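Local atomic coordinates of stress-induced-phosphoprotein 1 (Caenorhabditis elegans, PDB entry 4GCN), a protein that binds the chaperones Hsp70 and Hsp90, inhibits the Hsp90 ATPase, and supports gonad development, thermotolerance and longevity, with this fragment forming its N-terminal tetratricopeptide repeat domain. Residues A50-F53 and E54-K57; E112-P116 and E117-K121. One frame throughout, in Å; residues are numbered along the deposited sequence. Where two conformers were deposited one is given.

Contact 1: residues A50-F53 and E54-K57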
ATOM      1  N   ALA A  50      -3.625  -1.466   3.065  1.00 24.71           N
ATOM      2  CA  ALA A  50      -4.834  -2.168   2.753  1.00 24.96           C
ATOM      3  C   ALA A  50      -5.723  -2.326   3.980  1.00 24.70           C
ATOM      4  O   ALA A  50      -6.945  -2.160   3.900  1.00 26.81           O
ATOM      5  CB  ALA A  50      -4.495  -3.512   2.166  1.00 28.46           C
ATOM      6  N   VAL A  51      -5.140  -2.642   5.119  1.00 24.29           N
ATOM      7  CA  VAL A  51      -5.904  -2.709   6.360  1.00 26.95           C
ATOM      8  C   VAL A  51      -6.505  -1.348   6.679  1.00 25.96           C
ATOM      9  O   VAL A  51      -7.699  -1.263   6.956  1.00 23.58           O
ATOM     10  CB  VAL A  51      -5.071  -3.187   7.550  1.00 26.36           C
ATOM     11  CG1 VAL A  51      -5.952  -3.267   8.795  1.00 28.18           C
ATOM     12  CG2 VAL A  51      -4.442  -4.539   7.223  1.00 26.80           C
ATOM     13  N   TYR A  52      -5.683  -0.288   6.651  1.00 25.12           N
ATOM     14  CA  TYR A  52      -6.184   1.047   6.948  1.00 25.35           C
ATOM     15  C   TYR A  52      -7.334   1.456   6.043  1.00 25.48           C
ATOM     16  O   TYR A  52      -8.277   2.026   6.506  1.00 25.50           O
ATOM     17  CB  TYR A  52      -5.096   2.122   6.896  1.00 23.27           C
ATOM     18  CG  TYR A  52      -4.131   2.139   8.062  1.00 27.25           C
ATOM     19  CD1 TYR A  52      -4.595   2.136   9.394  1.00 27.63           C
ATOM     20  CD2 TYR A  52      -2.756   2.151   7.849  1.00 25.71           C
ATOM     21  CE1 TYR A  52      -3.716   2.228  10.463  1.00 29.44           C
ATOM     22  CE2 TYR A  52      -1.876   2.194   8.897  1.00 26.57           C
ATOM     23  CZ  TYR A  52      -2.352   2.200  10.186  1.00 29.99           C
ATOM     24  OH  TYR A  52      -1.452   2.193  11.194  1.00 29.10           O
ATOM     25  N   PHE A  53      -7.262   1.105   4.777  1.00 23.79           N
ATOM     26  CA  PHE A  53      -8.291   1.444   3.834  1.00 25.80           C
ATOM     27  C   PHE A  53      -9.611   0.764   4.216  1.00 25.09           C
ATOM     28  O   PHE A  53     -10.647   1.431   4.213  1.00 26.70           O
ATOM     29  CB  PHE A  53      -7.862   0.998   2.414  1.00 27.63           C
ATOM     30  CG  PHE A  53      -8.767   1.472   1.329  1.00 25.50           C
ATOM     31  CD1 PHE A  53      -8.477   2.629   0.657  1.00 25.07           C
ATOM     32  CD2 PHE A  53      -9.890   0.746   0.987  1.00 27.93           C
ATOM     33  CE1 PHE A  53      -9.304   3.073  -0.344  1.00 28.00           C
ATOM     34  CE2 PHE A  53     -10.729   1.170  -0.005  1.00 30.90           C
ATOM     35  CZ  PHE A  53     -10.434   2.344  -0.669  1.00 29.42           C
ATOM     36  N   GLU A  54      -9.557  -0.514   4.588  1.00 25.73           N
ATOM     37  CA  GLU A  54     -10.799  -1.235   5.003  0.50 26.37           C
ATOM     38  C   GLU A  54     -11.355  -0.698   6.299  1.00 28.81           C
ATOM     39  O   GLU A  54     -12.566  -0.742   6.462  1.00 29.86           O
ATOM     40  CB  GLU A  54     -10.688  -2.779   5.053  0.50 27.78           C
ATOM     41  CG  GLU A  54     -12.059  -3.470   5.071  0.50 27.41           C
ATOM     42  CD  GLU A  54     -12.071  -4.949   4.697  0.50 29.84           C
ATOM     43  OE1 GLU A  54     -11.079  -5.420   4.119  0.50 28.70           O
ATOM     44  OE2 GLU A  54     -13.099  -5.666   4.960  0.50 26.99           O
ATOM     45  N   GLU A  55     -10.498  -0.148   7.170  1.00 27.36           N
ATOM     46  CA  GLU A  55     -10.897   0.512   8.409  1.00 28.27           C
ATOM     47  C   GLU A  55     -11.452   1.915   8.220  1.00 28.91           C
ATOM     48  O   GLU A  55     -11.877   2.567   9.202  1.00 28.49           O
ATOM     49  CB  GLU A  55      -9.656   0.646   9.323  1.00 28.24           C
ATOM     50  CG  GLU A  55      -9.198  -0.634   9.989  1.00 32.67           C
ATOM     51  CD  GLU A  55      -8.009  -0.393  10.912  1.00 32.44           C
ATOM     52  OE1 GLU A  55      -8.182  -0.480  12.136  1.00 36.44           O
ATOM     53  OE2 GLU A  55      -6.926  -0.068  10.430  1.00 33.71           O
ATOM     54  N   LYS A  56     -11.381   2.409   6.996  1.00 27.13           N
ATOM     55  CA  LYS A  56     -11.739   3.778   6.639  1.00 28.82           C
ATOM     56  C   LYS A  56     -10.794   4.819   7.273  1.00 27.12           C
ATOM     57  O   LYS A  56     -11.170   5.975   7.472  1.00 26.49           O
ATOM     58  CB  LYS A  56     -13.202   4.073   6.973  1.00 32.31           C
ATOM     59  CG  LYS A  56     -14.209   3.205   6.260  1.00 35.98           C
ATOM     60  CD  LYS A  56     -15.596   3.666   6.653  1.00 39.60           C
ATOM     61  CE  LYS A  56     -16.671   3.210   5.700  1.00 45.25           C
ATOM     62  NZ  LYS A  56     -16.611   1.741   5.616  1.00 43.03           N
ATOM     63  N   LYS A  57      -9.583   4.383   7.603  1.00 24.85           N
ATOM     64  CA  LYS A  57      -8.516   5.290   8.041  1.00 26.07           C
ATOM     65  C   LYS A  57      -7.783   5.720   6.785  1.00 23.62           C
ATOM     66  O   LYS A  57      -6.687   5.257   6.517  1.00 23.10           O
ATOM     67  CB  LYS A  57      -7.588   4.548   9.044  1.00 26.93           C
ATOM     68  CG  LYS A  57      -8.329   4.231  10.346  1.00 31.81           C
ATOM     69  CD  LYS A  57      -7.483   3.586  11.420  1.00 32.97           C
ATOM     70  CE  LYS A  57      -8.404   3.181  12.549  1.00 38.23           C
ATOM     71  NZ  LYS A  57      -7.629   2.697  13.687  1.00 42.13           N
TER
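Tyr52 O takes the N-H of Lys57 (2.9 Å) as the last turn of helix 42-54 winds up, in a Schellman motif whose second bond runs from Lys56 N to Phe53 O and whose Lys56 has a positive phi of 66°. That three-residue bond of the Schellman turn comes in above the carbonyl plane of Phe53, whereas Glu54 N to Ala50 O and Glu55 N to Val51 O (3.0 Å) keep ordinary helical spacing. Lys57 then stands at the N-cap of helix 58-74, so this is the tight turn between the two antiparallel helices of the second predicted tetratricopeptide repeat.

Among the side chains, Glu55 and Tyr52 run alongside each other in the same direction, the carboxylate and phenol planes only 14° apart, with Glu55 OE2 3.4 Å from Tyr52 CD1. With its CG anti to its carbonyl carbon (chi1 -74°) and the chain extended beyond, Glu55 lays its CG against Val51 O and brings OE2 to 3.7 Å from Val51 CG1. Lys57 reaches the same ring with its aliphatic part, CD standing 3.8 Å from Tyr52 CD1, and carries its ammonium on to a salt bridge between NZ and Glu55 OE1 (3.6 Å). Beyond the turn, His28 of helix 24-37 hydrogen-bonds Glu55 OE2 and its ring also meets Tyr52. Phe53 goes the other way, meeting Phe58 edge-to-face, and Glu54 forms a salt bridge with Lys22.

The two oxygens of Glu55 thus have separate partners, the imidazole of His28 and the ammonium of Lys57, which together probably fix the rotation of the carboxylate beside the phenol and favour its charged form.

Contact 2: residues E112-P116 and E117-K121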
ATOM      1  N   GLU A 112       4.197   5.003 -13.392  1.00 22.36           N
ATOM      2  CA  GLU A 112       4.988   3.899 -12.849  1.00 24.03           C
ATOM      3  C   GLU A 112       4.702   2.547 -13.610  1.00 26.43           C
ATOM      4  O   GLU A 112       5.617   1.794 -13.984  1.00 26.33           O
ATOM      5  CB  GLU A 112       4.688   3.757 -11.365  1.00 22.70           C
ATOM      6  CG  GLU A 112       5.765   3.067 -10.517  1.00 24.01           C
ATOM      7  CD  GLU A 112       7.020   3.885 -10.274  1.00 23.75           C
ATOM      8  OE1 GLU A 112       8.053   3.281  -9.844  1.00 24.15           O
ATOM      9  OE2 GLU A 112       6.978   5.090 -10.457  1.00 25.21           O
ATOM     10  N   PHE A 113       3.433   2.278 -13.822  1.00 24.37           N
ATOM     11  CA  PHE A 113       2.998   1.044 -14.489  1.00 27.05           C
ATOM     12  C   PHE A 113       1.632   1.308 -15.149  1.00 28.27           C
ATOM     13  O   PHE A 113       0.678   1.644 -14.446  1.00 28.04           O
ATOM     14  CB  PHE A 113       2.836  -0.110 -13.497  1.00 26.86           C
ATOM     15  CG  PHE A 113       2.317  -1.389 -14.131  1.00 28.85           C
ATOM     16  CD1 PHE A 113       3.048  -2.052 -15.076  1.00 31.28           C
ATOM     17  CD2 PHE A 113       1.071  -1.862 -13.815  1.00 33.27           C
ATOM     18  CE1 PHE A 113       2.578  -3.196 -15.701  1.00 34.01           C
ATOM     19  CE2 PHE A 113       0.571  -3.016 -14.412  1.00 35.37           C
ATOM     20  CZ  PHE A 113       1.329  -3.692 -15.352  1.00 36.01           C
ATOM     21  N   ARG A 114       1.554   1.145 -16.472  1.00 29.49           N
ATOM     22  CA  ARG A 114       0.341   1.528 -17.207  1.00 33.86           C
ATOM     23  C   ARG A 114      -0.789   0.516 -16.929  1.00 34.57           C
ATOM     24  O   ARG A 114      -0.805  -0.565 -17.464  1.00 42.24           O
ATOM     25  CB  ARG A 114       0.628   1.641 -18.692  1.00 39.04           C
ATOM     26  CG  ARG A 114      -0.348   2.545 -19.470  1.00 46.55           C
ATOM     27  CD  ARG A 114      -0.504   2.116 -20.938  1.00 55.24           C
ATOM     28  NE  ARG A 114      -1.839   1.565 -21.239  1.00 60.93           N
ATOM     29  CZ  ARG A 114      -2.838   2.203 -21.877  1.00 65.63           C
ATOM     30  NH1 ARG A 114      -2.705   3.455 -22.341  1.00 64.71           N
ATOM     31  NH2 ARG A 114      -4.000   1.572 -22.069  1.00 64.45           N
ATOM     32  N   ASP A 115      -1.694   0.831 -16.032  1.00 29.84           N
ATOM     33  CA  ASP A 115      -2.842  -0.030 -15.767  1.00 29.12           C
ATOM     34  C   ASP A 115      -3.971   0.375 -16.730  1.00 30.66           C
ATOM     35  O   ASP A 115      -4.492   1.489 -16.652  1.00 29.62           O
ATOM     36  CB  ASP A 115      -3.232   0.110 -14.297  1.00 28.36           C
ATOM     37  CG  ASP A 115      -4.363  -0.808 -13.897  1.00 34.80           C
ATOM     38  OD1 ASP A 115      -5.509  -0.555 -14.291  1.00 33.34           O
ATOM     39  OD2 ASP A 115      -4.100  -1.804 -13.189  1.00 41.04           O
ATOM     40  N   PRO A 116      -4.364  -0.513 -17.653  1.00 35.93           N
ATOM     41  CA  PRO A 116      -5.325  -0.041 -18.664  1.00 37.61           C
ATOM     42  C   PRO A 116      -6.672   0.481 -18.100  1.00 33.47           C
ATOM     43  O   PRO A 116      -7.195   1.491 -18.560  1.00 33.57           O
ATOM     44  CB  PRO A 116      -5.549  -1.272 -19.568  1.00 41.29           C
ATOM     45  CG  PRO A 116      -4.619  -2.319 -19.077  1.00 40.14           C
ATOM     46  CD  PRO A 116      -4.169  -1.965 -17.700  1.00 38.12           C
ATOM     47  N   GLU A 117      -7.205  -0.161 -17.089  1.00 33.92           N
ATOM     48  CA  GLU A 117      -8.465   0.250 -16.456  0.60 34.28           C
ATOM     49  C   GLU A 117      -8.306   1.626 -15.783  1.00 31.29           C
ATOM     50  O   GLU A 117      -9.165   2.484 -15.843  1.00 31.28           O
ATOM     51  CB  GLU A 117      -8.855  -0.782 -15.402  0.60 36.48           C
ATOM     52  CG  GLU A 117      -9.485  -2.049 -15.967  0.60 39.47           C
ATOM     53  CD  GLU A 117     -10.134  -2.888 -14.880  0.60 41.85           C
ATOM     54  OE1 GLU A 117      -9.398  -3.570 -14.103  0.60 40.47           O
ATOM     55  OE2 GLU A 117     -11.391  -2.859 -14.805  0.60 46.25           O
ATOM     56  N   LEU A 118      -7.181   1.830 -15.139  1.00 29.52           N
ATOM     57  CA  LEU A 118      -6.949   3.124 -14.461  1.00 27.43           C
ATOM     58  C   LEU A 118      -6.852   4.240 -15.458  1.00 28.18           C
ATOM     59  O   LEU A 118      -7.271   5.344 -15.170  1.00 27.38           O
ATOM     60  CB  LEU A 118      -5.673   3.072 -13.581  1.00 25.18           C
ATOM     61  CG  LEU A 118      -5.377   4.238 -12.632  1.00 26.08           C
ATOM     62  CD1 LEU A 118      -6.636   4.636 -11.851  1.00 25.17           C
ATOM     63  CD2 LEU A 118      -4.148   3.931 -11.738  1.00 22.31           C
ATOM     64  N   VAL A 119      -6.270   3.974 -16.638  1.00 29.02           N
ATOM     65  CA  VAL A 119      -6.187   5.017 -17.669  1.00 30.33           C
ATOM     66  C   VAL A 119      -7.571   5.550 -17.974  1.00 31.90           C
ATOM     67  O   VAL A 119      -7.761   6.748 -18.148  1.00 29.29           O
ATOM     68  CB  VAL A 119      -5.515   4.509 -18.999  1.00 32.02           C
ATOM     69  CG1 VAL A 119      -5.619   5.564 -20.095  1.00 33.03           C
ATOM     70  CG2 VAL A 119      -4.037   4.126 -18.766  1.00 30.93           C
ATOM     71  N   LYS A 120      -8.537   4.638 -18.053  1.00 29.75           N
ATOM     72  CA  LYS A 120      -9.890   5.014 -18.387  1.00 31.91           C
ATOM     73  C   LYS A 120     -10.556   5.758 -17.233  1.00 33.17           C
ATOM     74  O   LYS A 120     -11.196   6.820 -17.441  1.00 29.69           O
ATOM     75  CB  LYS A 120     -10.697   3.778 -18.772  1.00 31.97           C
ATOM     76  CG  LYS A 120     -10.297   3.149 -20.115  1.00 32.23           C
ATOM     77  CD  LYS A 120     -11.299   2.065 -20.559  1.00 33.24           C
ATOM     78  CE  LYS A 120     -10.783   1.223 -21.733  1.00 33.01           C
ATOM     79  NZ  LYS A 120     -11.831   0.300 -22.185  1.00 35.70           N
ATOM     80  N   LYS A 121     -10.330   5.234 -16.037  1.00 31.31           N
ATOM     81  CA  LYS A 121     -10.840   5.835 -14.810  1.00 32.27           C
ATOM     82  C   LYS A 121     -10.365   7.289 -14.640  1.00 31.68           C
ATOM     83  O   LYS A 121     -11.134   8.159 -14.280  1.00 30.19           O
ATOM     84  CB  LYS A 121     -10.438   4.999 -13.587  1.00 32.64           C
ATOM     85  CG  LYS A 121     -10.592   5.752 -12.244  1.00 32.92           C
ATOM     86  CD  LYS A 121     -10.697   4.833 -11.038  1.00 33.54           C
ATOM     87  CE  LYS A 121     -10.645   5.647  -9.769  1.00 33.45           C
ATOM     88  NZ  LYS A 121     -10.925   4.801  -8.604  1.00 30.94           N
TER
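Asp115 N-caps helix 116-126, the helix that follows the third predicted tetratricopeptide repeat and packs against its two helices. Two hydrogen bonds accepted by Asp115 start the first turn. Its carboxylate oxygen OD1 accepts the N-H of Leu118 at 3.0 Å, meeting it on the anti side and 17° out of the carboxylate plane; its carbonyl oxygen O accepts Val119 N at 3.1 Å. A weak bond from Lys120 N to Pro116 O continues the series, while Pro116, having no N-H to satisfy, fits the first helical position.

With CG anti to the backbone N (chi1 -176°), Asp115 swings its carboxylate across the end of the helix, where the N-H groups of the first turn and the helix dipole would probably stabilise its negative charge. With an alanine in its place the capping carboxylate is gone, which would probably cost Leu118 N its side-chain acceptor and leave the first turn more prone to fray.

The van der Waals contacts lie beside the cap. Asp115 CB packs 3.9 Å from Leu118 CB, the two side chains crossing at about a right angle, and Leu118 goes on to Phe106 and Leu110 of helix 99-112 and Ser87 of helix 79-95. Arg114, bent at chi3 (111°), turns its guanidinium back over Val119, whose methyl CG2 sits over the centre of one face, 3.8 Å from Arg114 CZ.

Contact 1 and contact 2 are both turns where one helix ends and the next begins, but each centres on a different side of the junction: contact 1 is dominated by the C-terminal Schellman closure of helix 42-54, contact 2 by the N-terminal cap of helix 116-126. Their centres lie 23 Å apart and their nearest atoms about 8 Å, with no touch between them. Helix 79-95 links them, meeting Ala50 and Phe53 of contact 1 and Leu118 of contact 2; Lys121 hydrogen-bonds Gln94 there, near Asn91, on which Phe53 packs. No bound chaperone peptide is present to relate either turn to a ligand.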